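Local coordinates for putative alpha-N-acetylgalactosaminidase (PDB 3CC1), which probably cleaves terminal alpha-linked N-acetylgalactosamine from glycoconjugates, as a glycoside hydrolase with a TIM-barrel domain and a C-terminal beta sandwich, at residues 53-57 with 112-116; 19-23 with 318-322; 29-33 with 99-103; 94-100 with 174-178; 74-79 with 127-131. All coordinates share one frame; numbering follows the deposited sequence.

Contacts 1 and 2 lie deepest, where loops and strand ends gather at the barrel, and both depend on buried polar groups: a carboxylate oxygen over an imidazole in the first, a glutamate gripped by a tyrosine and an arginine in the second. W19 of contact 2 packs on D53 and I54 of contact 1. Contacts 3 and 4 share helix 97-105, which meets helix 28-41 through aliphatic side chains alone and the end of helix 162-175 through aromatic rings and one hydroxyl. F96 and W176 of contact 4 also touch W56 of contact 1. Contact 5, farthest from the centre of the chain, joins two surface loops with a ring, a proline and waters.

Contact 1: 53-57 with 112-116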
# COMPACT_ATOMS: atom_id res chain seq x y z
N ASP A 53 35.04 -1.22 5.21
CA ASP A 53 33.82 -1.09 5.99
C ASP A 53 34.08 -1.30 7.52
O ASP A 53 35.23 -1.42 7.99
CB ASP A 53 32.68 -1.96 5.41
CG ASP A 53 31.30 -1.27 5.51
OD1 ASP A 53 30.75 -1.15 6.61
OD2 ASP A 53 30.80 -0.76 4.50
N ILE A 54 32.99 -1.32 8.27
CA ILE A 54 33.03 -1.26 9.70
C ILE A 54 33.77 -2.46 10.33
O ILE A 54 33.94 -3.52 9.72
CB ILE A 54 31.62 -1.16 10.32
CG1 ILE A 54 30.75 -2.38 9.97
CG2 ILE A 54 30.94 0.14 9.96
CD1 ILE A 54 29.55 -2.61 10.91
N GLN A 55 34.19 -2.22 11.55
CA GLN A 55 34.76 -3.24 12.44
C GLN A 55 36.18 -3.62 12.05
O GLN A 55 36.66 -4.70 12.35
CB GLN A 55 33.80 -4.45 12.58
CG GLN A 55 32.54 -4.04 13.36
CD GLN A 55 31.47 -5.12 13.48
OE1 GLN A 55 31.03 -5.41 14.58
NE2 GLN A 55 31.00 -5.64 12.35
N TRP A 56 36.83 -2.68 11.38
CA TRP A 56 38.23 -2.77 11.08
C TRP A 56 39.12 -2.75 12.33
O TRP A 56 40.31 -3.03 12.22
CB TRP A 56 38.65 -1.65 10.09
CG TRP A 56 38.14 -0.27 10.43
CD1 TRP A 56 37.04 0.32 9.92
CD2 TRP A 56 38.70 0.68 11.36
NE1 TRP A 56 36.85 1.56 10.48
CE2 TRP A 56 37.87 1.81 11.35
CE3 TRP A 56 39.82 0.67 12.19
CZ2 TRP A 56 38.12 2.91 12.14
CZ3 TRP A 56 40.07 1.77 12.96
CH2 TRP A 56 39.23 2.88 12.94
N TYR A 57 38.48 -2.52 13.51
CA TYR A 57 39.14 -2.34 14.81
C TYR A 57 38.86 -3.52 15.75
O TYR A 57 39.23 -3.49 16.92
CB TYR A 57 38.65 -1.02 15.46
CG TYR A 57 37.15 -0.85 15.31
CD1 TYR A 57 36.27 -1.60 16.11
CD2 TYR A 57 36.62 -0.03 14.31
CE1 TYR A 57 34.90 -1.49 15.93
CE2 TYR A 57 35.26 0.08 14.15
CZ TYR A 57 34.41 -0.67 14.95
OH TYR A 57 33.04 -0.57 14.81
N ILE A 112 37.06 4.85 4.89
CA ILE A 112 36.64 3.97 5.99
C ILE A 112 35.22 4.25 6.37
O ILE A 112 34.69 5.33 6.12
CB ILE A 112 37.57 4.09 7.27
CG1 ILE A 112 37.46 5.48 7.89
CG2 ILE A 112 39.05 3.74 6.91
CD1 ILE A 112 38.38 5.73 9.12
N HIS A 113 34.58 3.24 6.98
CA HIS A 113 33.31 3.44 7.71
C HIS A 113 33.59 3.42 9.17
O HIS A 113 34.36 2.62 9.66
CB HIS A 113 32.28 2.33 7.43
CG HIS A 113 31.62 2.41 6.09
ND1 HIS A 113 30.30 2.03 5.89
CD2 HIS A 113 32.11 2.74 4.87
CE1 HIS A 113 30.00 2.20 4.61
NE2 HIS A 113 31.09 2.62 3.97
N ILE A 114 32.96 4.34 9.88
CA ILE A 114 32.99 4.36 11.31
C ILE A 114 31.55 4.26 11.84
O ILE A 114 30.60 4.58 11.13
CB ILE A 114 33.71 5.62 11.82
CG1 ILE A 114 32.87 6.87 11.58
CG2 ILE A 114 35.11 5.74 11.16
CD1 ILE A 114 33.47 8.16 12.13
N MSE A 115 31.41 3.83 13.10
CA MSE A 115 30.17 3.86 13.84
C MSE A 115 30.08 5.16 14.63
O MSE A 115 31.08 5.68 15.17
CB MSE A 115 30.12 2.70 14.84
CG MSE A 115 30.21 1.34 14.18
SE MSE A 115 28.58 0.84 13.25
CE MSE A 115 27.31 0.99 14.74
N ARG A 116 28.90 5.74 14.62
CA ARG A 116 28.61 6.88 15.44
C ARG A 116 28.96 6.60 16.89
O ARG A 116 28.66 5.52 17.41
CB ARG A 116 27.11 7.16 15.38
CG ARG A 116 26.63 8.29 16.26
CD ARG A 116 25.10 8.34 16.31
NE ARG A 116 24.50 7.16 16.92
CZ ARG A 116 24.14 7.07 18.20
NH1 ARG A 116 24.33 8.07 19.03
NH2 ARG A 116 23.61 5.96 18.67
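The loop 53-57 runs off the end of strand 49-52 and passes strand 109-115 most closely at D53 and H113, whose CA atoms are 4.9 Å apart. There D53 OD2 sits over one face of the H113 imidazole, toward its rim, 3.1 Å from CE1, with the carboxylate and ring planes 44° apart. The angles are wrong for a hydrogen bond between the two; instead H113 ND1 bonds to D184, while D53 OD2 takes one from N17 and D53 OD1 accepts the backbone N of I54 at 2.8 Å. Further along, the indole of W56 turns its edge to the strand and gives NE1-H to the carbonyl O of H113 at 2.8 Å, the acceptor almost in the ring plane. W56 CG sits between its own N and carbonyl carbon (chi1 46°), which swings the indole back to the strand, where CZ2 meets I112 CD1 at 4.1 Å and I114 CG2. I54 CG2 rests 3.6 Å from H113 CB and also reaches the selenium of M115. The hydroxyl of Y57, bonded to D151, touches M115 CG at 3.5 Å. With an alanine instead of H113, D184 would probably lose its imidazole partner and a gap would open beneath D53 OD2. D53, just past strand 49-52, and H113 on the neighbouring parallel strand 109-115 lie toward the C-terminal ends of a TIM barrel's strands, where the active sites of such enzymes form; an imidazole molecule beside D53, probably from the crystallisation liquor, is consistent with a pocket here.

Contact 2: 19-23 with 318-322; sequences WDCYG and GGELR
Y22 and E320 are joined by a hydrogen bond: the tyrosine hydroxyl donates to E320 OE1, with OH and OE1 2.7 Å apart. The oxygen lies at the edge of the phenol ring, near its plane, and is approached on its anti side, 16° out of the carboxylate plane; ring and carboxylate are turned 55° against each other. Nearer the start of the helix the meeting is with backbone. The carbonyl O of G318 comes 3.2 Å from D20 CB and also lies beside C21, whose CB is 3.9 Å from E320 N. G318 passes so close to D20 that a CB on it would run into D20 OD2.

In the next shell R322 fixes the carboxylate. It grips E320 side-on, NE to OE2 at 2.8 Å and NH2 to OE1 at 2.9 Å, both from above the carboxylate plane, and its own backbone N adds a bond to the anti lone pair of OE2. The bend of the E320 chain at chi2 (48°) turns the carboxylate back toward these donors. N34 of helix 28-41 adds a bond to OE1, and E29 takes the other end of R322 in a second salt bridge.

With two donors from within the contact on each oxygen, the buried carboxylate is held against rotation, and the arginine is likely to stabilise its negative charge while the tyrosine hydroxyl ties helix 19-22 to the loop after strand 315-317.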
# COMPACT_ATOMS: atom_id res chain seq x y z
N TRP A 19 32.58 -4.71 2.16
CA TRP A 19 31.50 -5.35 2.92
C TRP A 19 30.86 -6.57 2.26
O TRP A 19 30.71 -7.61 2.90
CB TRP A 19 30.40 -4.35 3.31
CG TRP A 19 29.38 -5.01 4.16
CD1 TRP A 19 28.17 -5.48 3.75
CD2 TRP A 19 29.45 -5.29 5.57
NE1 TRP A 19 27.50 -6.05 4.80
CE2 TRP A 19 28.25 -5.94 5.93
CE3 TRP A 19 30.40 -5.06 6.56
CZ2 TRP A 19 27.99 -6.39 7.23
CZ3 TRP A 19 30.15 -5.49 7.85
CH2 TRP A 19 28.96 -6.15 8.17
N ASP A 20 30.46 -6.46 1.00
CA ASP A 20 29.68 -7.54 0.37
C ASP A 20 30.52 -8.83 0.14
O ASP A 20 29.97 -9.92 0.05
CB ASP A 20 29.05 -7.11 -0.96
CG ASP A 20 27.84 -6.20 -0.81
OD1 ASP A 20 27.44 -5.78 0.31
OD2 ASP A 20 27.26 -5.88 -1.89
N CYS A 21 31.84 -8.67 0.04
CA CYS A 21 32.76 -9.80 -0.17
C CYS A 21 33.34 -10.32 1.14
O CYS A 21 33.39 -11.52 1.34
CB CYS A 21 33.87 -9.51 -1.20
SG CYS A 21 34.61 -7.83 -1.12
N TYR A 22 33.73 -9.42 2.05
CA TYR A 22 34.49 -9.82 3.24
C TYR A 22 33.86 -9.40 4.57
O TYR A 22 34.42 -9.63 5.66
CB TYR A 22 35.96 -9.31 3.18
CG TYR A 22 36.67 -9.87 1.98
CD1 TYR A 22 36.85 -11.24 1.86
CD2 TYR A 22 37.09 -9.04 0.93
CE1 TYR A 22 37.45 -11.79 0.76
CE2 TYR A 22 37.71 -9.58 -0.18
CZ TYR A 22 37.90 -10.95 -0.26
OH TYR A 22 38.48 -11.52 -1.37
N GLY A 23 32.69 -8.81 4.50
CA GLY A 23 31.99 -8.40 5.68
C GLY A 23 32.80 -7.44 6.51
O GLY A 23 33.33 -6.43 5.99
N GLY A 318 30.87 -4.15 -4.70
CA GLY A 318 31.00 -4.94 -3.48
C GLY A 318 31.59 -6.33 -3.63
O GLY A 318 31.80 -7.05 -2.64
N GLY A 319 31.87 -6.69 -4.87
CA GLY A 319 32.55 -7.94 -5.18
C GLY A 319 34.06 -7.87 -5.03
O GLY A 319 34.67 -6.80 -4.90
N GLU A 320 34.65 -9.06 -5.01
CA GLU A 320 36.08 -9.25 -5.08
C GLU A 320 36.47 -9.05 -6.54
O GLU A 320 36.34 -9.96 -7.36
CB GLU A 320 36.48 -10.65 -4.59
CG GLU A 320 37.96 -11.06 -4.87
CD GLU A 320 38.99 -9.99 -4.48
OE1 GLU A 320 39.23 -9.76 -3.27
OE2 GLU A 320 39.59 -9.41 -5.42
N LEU A 321 36.97 -7.85 -6.82
CA LEU A 321 37.28 -7.42 -8.18
C LEU A 321 38.18 -8.38 -8.95
O LEU A 321 38.03 -8.54 -10.18
CB LEU A 321 37.91 -6.02 -8.17
CG LEU A 321 36.97 -4.82 -7.93
CD1 LEU A 321 37.79 -3.58 -7.63
CD2 LEU A 321 36.03 -4.59 -9.12
N ARG A 322 39.12 -9.00 -8.24
CA ARG A 322 40.13 -9.82 -8.87
C ARG A 322 39.52 -11.04 -9.51
O ARG A 322 40.11 -11.64 -10.40
CB ARG A 322 41.25 -10.24 -7.91
CG ARG A 322 42.28 -9.15 -7.66
CD ARG A 322 43.14 -9.46 -6.47
NE ARG A 322 42.36 -9.56 -5.23
CZ ARG A 322 42.85 -10.03 -4.09
NH1 ARG A 322 44.12 -10.36 -4.00
NH2 ARG A 322 42.10 -10.10 -3.00

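Contact 3: 29-33 with 99-103; sequences EEVLG and LSDAI
L32 is the main bump here: its branched end enters the hollow that L99, A102 and I103 form on helix 97-105. CD2 settles 3.7 Å from A102 CB, where the small alanine leaves room for it, and the same methyl only just reaches I103 CG1. L32 CG meets L99 CD1 at 3.8 Å, the two leucines sliding past each other in opposite directions, each end lying beside the other's flank. L99 extends with CG anti to its N (chi1 -178°), and this carries CD1 across to helix 28-41, into the angle between L32 and V31.

V31 fills the deeper side. Its CG1 branch faces the notch between L99 CD1, at 4.0 Å, and I103 CD1, at 4.1 Å, and the valine crosses both of these side chains at about a right angle. L99 CD1 thus has V31 and L32 as neighbours at once, one bump against two.

The short helical segments run nearly parallel, their axes 16° apart in direction and 10.8 Å apart at closest approach, so the gap is bridged by side-chain ends while the backbones stay well separated. Every touching atom is carbon. Below, V31 and I103 both rest on I50 of strand 49-52, and L99 and I103 press on F110 of strand 109-115. Here the two helices lie side by side over neighbouring parallel strands, as part of the helical outer layer of the beta/alpha barrel.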
# COMPACT_ATOMS: atom_id res chain seq x y z
N GLU A 29 45.91 -7.34 2.61
CA GLU A 29 46.22 -7.96 1.32
C GLU A 29 45.01 -7.94 0.38
O GLU A 29 45.16 -7.68 -0.82
CB GLU A 29 46.72 -9.39 1.52
CG GLU A 29 47.07 -10.14 0.23
CD GLU A 29 45.86 -10.77 -0.44
OE1 GLU A 29 44.89 -11.16 0.28
OE2 GLU A 29 45.88 -10.90 -1.70
N GLU A 30 43.82 -8.15 0.94
CA GLU A 30 42.59 -8.12 0.16
C GLU A 30 42.30 -6.70 -0.31
O GLU A 30 41.95 -6.49 -1.48
CB GLU A 30 41.40 -8.73 0.92
CG GLU A 30 41.50 -10.22 1.04
CD GLU A 30 40.72 -10.81 2.21
OE1 GLU A 30 40.26 -10.06 3.08
OE2 GLU A 30 40.57 -12.06 2.25
N VAL A 31 42.48 -5.71 0.57
CA VAL A 31 42.31 -4.30 0.18
C VAL A 31 43.28 -3.89 -0.94
O VAL A 31 42.88 -3.28 -1.93
CB VAL A 31 42.48 -3.36 1.39
CG1 VAL A 31 42.45 -1.89 0.96
CG2 VAL A 31 41.42 -3.69 2.45
N LEU A 32 44.56 -4.23 -0.79
CA LEU A 32 45.57 -3.90 -1.82
C LEU A 32 45.34 -4.63 -3.16
O LEU A 32 45.55 -4.03 -4.23
CB LEU A 32 46.99 -4.19 -1.31
CG LEU A 32 47.45 -3.13 -0.28
CD1 LEU A 32 48.81 -3.45 0.35
CD2 LEU A 32 47.48 -1.72 -0.99
N GLY A 33 44.91 -5.89 -3.11
CA GLY A 33 44.57 -6.62 -4.33
C GLY A 33 43.46 -5.93 -5.11
O GLY A 33 43.54 -5.77 -6.29
N LEU A 99 48.77 1.96 4.48
CA LEU A 99 47.78 1.43 3.56
C LEU A 99 47.28 2.55 2.65
O LEU A 99 47.21 2.37 1.47
CB LEU A 99 46.62 0.75 4.32
CG LEU A 99 45.51 0.09 3.50
CD1 LEU A 99 46.06 -0.87 2.44
CD2 LEU A 99 44.55 -0.60 4.44
N SER A 100 46.99 3.71 3.21
CA SER A 100 46.53 4.83 2.43
C SER A 100 47.62 5.33 1.51
O SER A 100 47.34 5.69 0.40
CB SER A 100 45.96 5.95 3.31
OG SER A 100 46.94 6.71 3.97
N ASP A 101 48.88 5.27 1.97
CA ASP A 101 50.02 5.64 1.14
C ASP A 101 50.11 4.72 -0.08
O ASP A 101 50.37 5.16 -1.18
CB ASP A 101 51.35 5.50 1.91
CG ASP A 101 51.70 6.72 2.80
OD1 ASP A 101 51.06 7.78 2.74
OD2 ASP A 101 52.66 6.60 3.59
N ALA A 102 49.95 3.42 0.14
CA ALA A 102 49.99 2.46 -0.96
C ALA A 102 48.86 2.74 -1.97
O ALA A 102 49.03 2.61 -3.19
CB ALA A 102 49.87 1.05 -0.46
N ILE A 103 47.70 3.09 -1.45
CA ILE A 103 46.50 3.33 -2.27
C ILE A 103 46.72 4.62 -3.07
O ILE A 103 46.43 4.65 -4.26
CB ILE A 103 45.21 3.37 -1.43
CG1 ILE A 103 44.87 1.93 -0.90
CG2 ILE A 103 44.03 3.91 -2.25
CD1 ILE A 103 43.84 1.92 0.18

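Contact 4: 94-100 with 174-178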
# COMPACT_ATOMS: atom_id res chain seq x y z
N ALA A 94 51.56 2.99 13.32
CA ALA A 94 51.42 3.44 11.93
C ALA A 94 49.95 3.67 11.52
O ALA A 94 49.62 4.55 10.68
CB ALA A 94 52.12 2.43 10.99
N GLY A 95 49.05 2.92 12.13
CA GLY A 95 47.63 3.02 11.80
C GLY A 95 47.42 2.71 10.33
O GLY A 95 48.12 1.87 9.75
N PHE A 96 46.49 3.41 9.72
CA PHE A 96 46.18 3.19 8.31
C PHE A 96 47.10 4.01 7.37
O PHE A 96 46.91 4.00 6.18
CB PHE A 96 44.71 3.54 8.01
CG PHE A 96 43.72 2.42 8.30
CD1 PHE A 96 43.99 1.13 7.92
CD2 PHE A 96 42.50 2.70 8.89
CE1 PHE A 96 43.06 0.13 8.15
CE2 PHE A 96 41.57 1.70 9.13
CZ PHE A 96 41.86 0.41 8.76
N LYS A 97 48.10 4.69 7.90
CA LYS A 97 48.95 5.55 7.04
C LYS A 97 49.66 4.75 5.94
O LYS A 97 49.64 5.15 4.81
CB LYS A 97 49.91 6.41 7.86
CG LYS A 97 50.76 7.45 7.04
CD LYS A 97 49.87 8.35 6.22
CE LYS A 97 50.61 9.57 5.59
NZ LYS A 97 49.58 10.39 4.76
N PRO A 98 50.24 3.59 6.25
CA PRO A 98 50.91 2.86 5.19
C PRO A 98 49.95 2.36 4.09
O PRO A 98 50.29 2.35 2.91
CB PRO A 98 51.56 1.68 5.93
CG PRO A 98 51.76 2.19 7.32
CD PRO A 98 50.57 3.07 7.58
N LEU A 99 48.77 1.96 4.48
CA LEU A 99 47.78 1.43 3.56
C LEU A 99 47.28 2.55 2.65
O LEU A 99 47.21 2.37 1.47
CB LEU A 99 46.62 0.75 4.32
CG LEU A 99 45.51 0.09 3.50
CD1 LEU A 99 46.06 -0.87 2.44
CD2 LEU A 99 44.55 -0.60 4.44
N SER A 100 46.99 3.71 3.21
CA SER A 100 46.53 4.83 2.43
C SER A 100 47.62 5.33 1.51
O SER A 100 47.34 5.69 0.40
CB SER A 100 45.96 5.95 3.31
OG SER A 100 46.94 6.71 3.97
N ALA A 174 42.92 12.10 9.49
CA ALA A 174 43.74 12.97 8.63
C ALA A 174 45.20 12.52 8.67
O ALA A 174 45.88 12.49 7.64
CB ALA A 174 43.61 14.44 9.03
N GLN A 175 45.64 12.17 9.87
CA GLN A 175 46.98 11.66 10.10
C GLN A 175 47.20 10.44 9.23
O GLN A 175 48.22 10.32 8.56
CB GLN A 175 47.14 11.28 11.58
CG GLN A 175 48.54 10.88 11.98
CD GLN A 175 48.62 10.36 13.41
OE1 GLN A 175 49.05 9.23 13.66
NE2 GLN A 175 48.22 11.20 14.36
N TRP A 176 46.19 9.56 9.22
CA TRP A 176 46.25 8.31 8.46
C TRP A 176 46.10 8.50 6.93
O TRP A 176 46.19 7.54 6.18
CB TRP A 176 45.19 7.32 8.92
CG TRP A 176 45.36 6.81 10.28
CD1 TRP A 176 46.50 6.81 11.01
CD2 TRP A 176 44.38 6.14 11.07
NE1 TRP A 176 46.27 6.22 12.23
CE2 TRP A 176 44.98 5.80 12.28
CE3 TRP A 176 43.04 5.81 10.85
CZ2 TRP A 176 44.28 5.15 13.30
CZ3 TRP A 176 42.36 5.17 11.84
CH2 TRP A 176 42.98 4.86 13.07
N GLY A 177 45.86 9.72 6.49
CA GLY A 177 45.67 9.97 5.06
C GLY A 177 44.34 9.51 4.48
O GLY A 177 44.25 9.20 3.28
N VAL A 178 43.32 9.44 5.33
CA VAL A 178 41.96 9.06 4.95
C VAL A 178 41.35 10.17 4.07
O VAL A 178 41.53 11.36 4.35
CB VAL A 178 41.07 8.79 6.19
CG1 VAL A 178 39.61 8.62 5.80
CG2 VAL A 178 41.57 7.55 6.98
O HOH W 1 49.95 7.51 11.51
O HOH W 2 48.41 12.38 6.16
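The F96 ring turns its edge to the face of the W176 six-membered ring in an offset edge-to-face pair, centroids 5.5 Å apart and planes at 86°; CD2 of F96 comes to 3.7 Å from CE3 of W176. The indole also lies flat against the backbone of the turn, with F96 N over one face and G95 CA 3.5 Å from NE1. A side chain at G95 would strike that nitrogen.

Among the polar contacts, S100 OG donates to the carbonyl O of W176; the modelled 2.5 Å is very short, and its exact length is doubtful. Its chi1 of 76° sets OG between its own N and carbonyl carbon, facing the end of the other helix. The same carbonyl takes a CA-H...O contact from K97, CA to O 3.5 Å. The K97 chain, bent at chi2, runs alongside the Q175 carbonyl, and its CD is 3.5 Å from Q175 O.

Water links the remainder: one donates to A94 O and, in one of the two conformers of Q175, to OE1, and a second accepts from K97 NZ at 2.7 Å while donating to A174 O.

G177 closes helix 162-175 with a Schellman motif, and the type II' turn from A94 to K97 leads into helix 97-105, so the start of one helix is fastened to the finish of the other. Beneath them, F96 meets F110 edge-to-face and touches I112, both on strand 109-115, while S100 and V178 also lean on F110.

Contact 5: 74-79 with 127-131; sequences MDEYGR and SPVLG
With chi1 at -171°, L130 points its CG away from its own N, and Y77 turns its ring beside its own N (chi1 -53°); together these set L130 CD1 squarely over the phenol face. That methyl stands 3.8 Å from the Y77 ring centroid, 8° off the ring normal, a well-centred CH-pi contact, while E76 CG covers the opposite face. The other branch, L130 CD2, lies over a face of the R79 guanidinium, 3.5 Å from NH1. P128 works at the ring's rim: its CG is 4.0 Å from Y77 CD1, and its O takes a CA-H...O contact from Y77 CA at 3.1 Å. One water joins Y77 O to L130 N. Were Y77 an alanine, the L130 methyl would probably lose its aromatic floor and a gap would open beside P128.

Behind the ring, D75 organises the type I turn from D75 to G78. OD1 accepts Y77 N, forming an Asx turn, and R79 N from the opposite face of its plane; OD2 holds R79 NE at 2.8 Å in a salt bridge. The chemistry is thus divided: ionic and backbone bonds shape the loop 74-79 internally, whereas apolar contacts and bridging water attach it to 127-131.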
# COMPACT_ATOMS: atom_id res chain seq x y z
N MSE A 74 42.32 -0.02 20.35
CA MSE A 74 41.94 1.33 20.71
C MSE A 74 43.14 2.03 21.35
O MSE A 74 43.86 1.41 22.11
CB MSE A 74 40.79 1.27 21.74
CG MSE A 74 39.98 2.58 21.87
SE MSE A 74 38.62 2.37 23.27
CE MSE A 74 39.66 2.36 24.87
N ASP A 75 43.30 3.33 21.08
CA ASP A 75 44.36 4.09 21.71
C ASP A 75 43.93 4.60 23.07
O ASP A 75 42.83 4.33 23.55
CB ASP A 75 44.93 5.18 20.79
CG ASP A 75 44.04 6.40 20.62
OD1 ASP A 75 43.10 6.60 21.42
OD2 ASP A 75 44.35 7.22 19.70
N GLU A 76 44.87 5.25 23.74
CA GLU A 76 44.66 5.69 25.11
C GLU A 76 43.65 6.80 25.25
O GLU A 76 43.25 7.12 26.35
CB GLU A 76 45.99 6.10 25.78
CG GLU A 76 46.91 6.96 24.98
CD GLU A 76 48.41 6.68 25.34
OE1 GLU A 76 48.89 7.22 26.38
OE2 GLU A 76 49.08 5.95 24.57
N TYR A 77 43.23 7.39 24.13
CA TYR A 77 42.28 8.52 24.12
C TYR A 77 40.92 8.07 23.59
O TYR A 77 40.11 8.88 23.18
CB TYR A 77 42.83 9.66 23.28
CG TYR A 77 44.22 10.04 23.72
CD1 TYR A 77 44.43 10.61 24.96
CD2 TYR A 77 45.32 9.79 22.90
CE1 TYR A 77 45.71 10.93 25.39
CE2 TYR A 77 46.60 10.12 23.32
CZ TYR A 77 46.78 10.68 24.57
OH TYR A 77 48.05 11.03 24.93
N GLY A 78 40.71 6.77 23.56
CA GLY A 78 39.40 6.23 23.24
C GLY A 78 39.11 6.21 21.74
O GLY A 78 37.96 6.10 21.32
N ARG A 79 40.18 6.26 20.96
CA ARG A 79 40.10 6.17 19.50
C ARG A 79 40.43 4.79 18.94
O ARG A 79 41.53 4.27 19.11
CB ARG A 79 41.01 7.21 18.86
CG ARG A 79 40.79 8.62 19.43
CD ARG A 79 41.57 9.68 18.68
NE ARG A 79 43.01 9.49 18.84
CZ ARG A 79 43.93 10.36 18.43
NH1 ARG A 79 43.59 11.48 17.83
NH2 ARG A 79 45.21 10.09 18.64
N SER A 127 38.56 6.54 29.33
CA SER A 127 39.64 7.11 28.54
C SER A 127 39.57 8.64 28.51
O SER A 127 38.51 9.21 28.30
CB SER A 127 39.58 6.57 27.12
OG SER A 127 39.58 5.16 27.14
N PRO A 128 40.73 9.31 28.70
CA PRO A 128 40.79 10.77 28.49
C PRO A 128 40.49 11.18 27.05
O PRO A 128 40.86 10.51 26.09
CB PRO A 128 42.24 11.12 28.87
CG PRO A 128 43.00 9.86 28.62
CD PRO A 128 42.05 8.74 29.04
N VAL A 129 39.79 12.29 26.93
CA VAL A 129 39.51 12.89 25.65
C VAL A 129 40.65 13.84 25.28
O VAL A 129 40.95 14.80 25.98
CB VAL A 129 38.12 13.58 25.61
CG1 VAL A 129 37.92 14.31 24.27
CG2 VAL A 129 36.99 12.57 25.89
N LEU A 130 41.28 13.55 24.17
CA LEU A 130 42.44 14.31 23.71
C LEU A 130 42.07 15.76 23.42
O LEU A 130 41.10 16.03 22.74
CB LEU A 130 43.03 13.64 22.46
CG LEU A 130 44.36 14.12 21.92
CD1 LEU A 130 45.49 13.97 22.98
CD2 LEU A 130 44.64 13.32 20.65
N GLY A 131 42.82 16.69 23.98
CA GLY A 131 42.56 18.11 23.72
C GLY A 131 41.41 18.63 24.54
O GLY A 131 40.82 19.71 24.26
O HOH W 3 41.97 4.24 27.72
O HOH W 4 40.01 11.48 22.28
O HOH W 5 38.05 9.11 25.24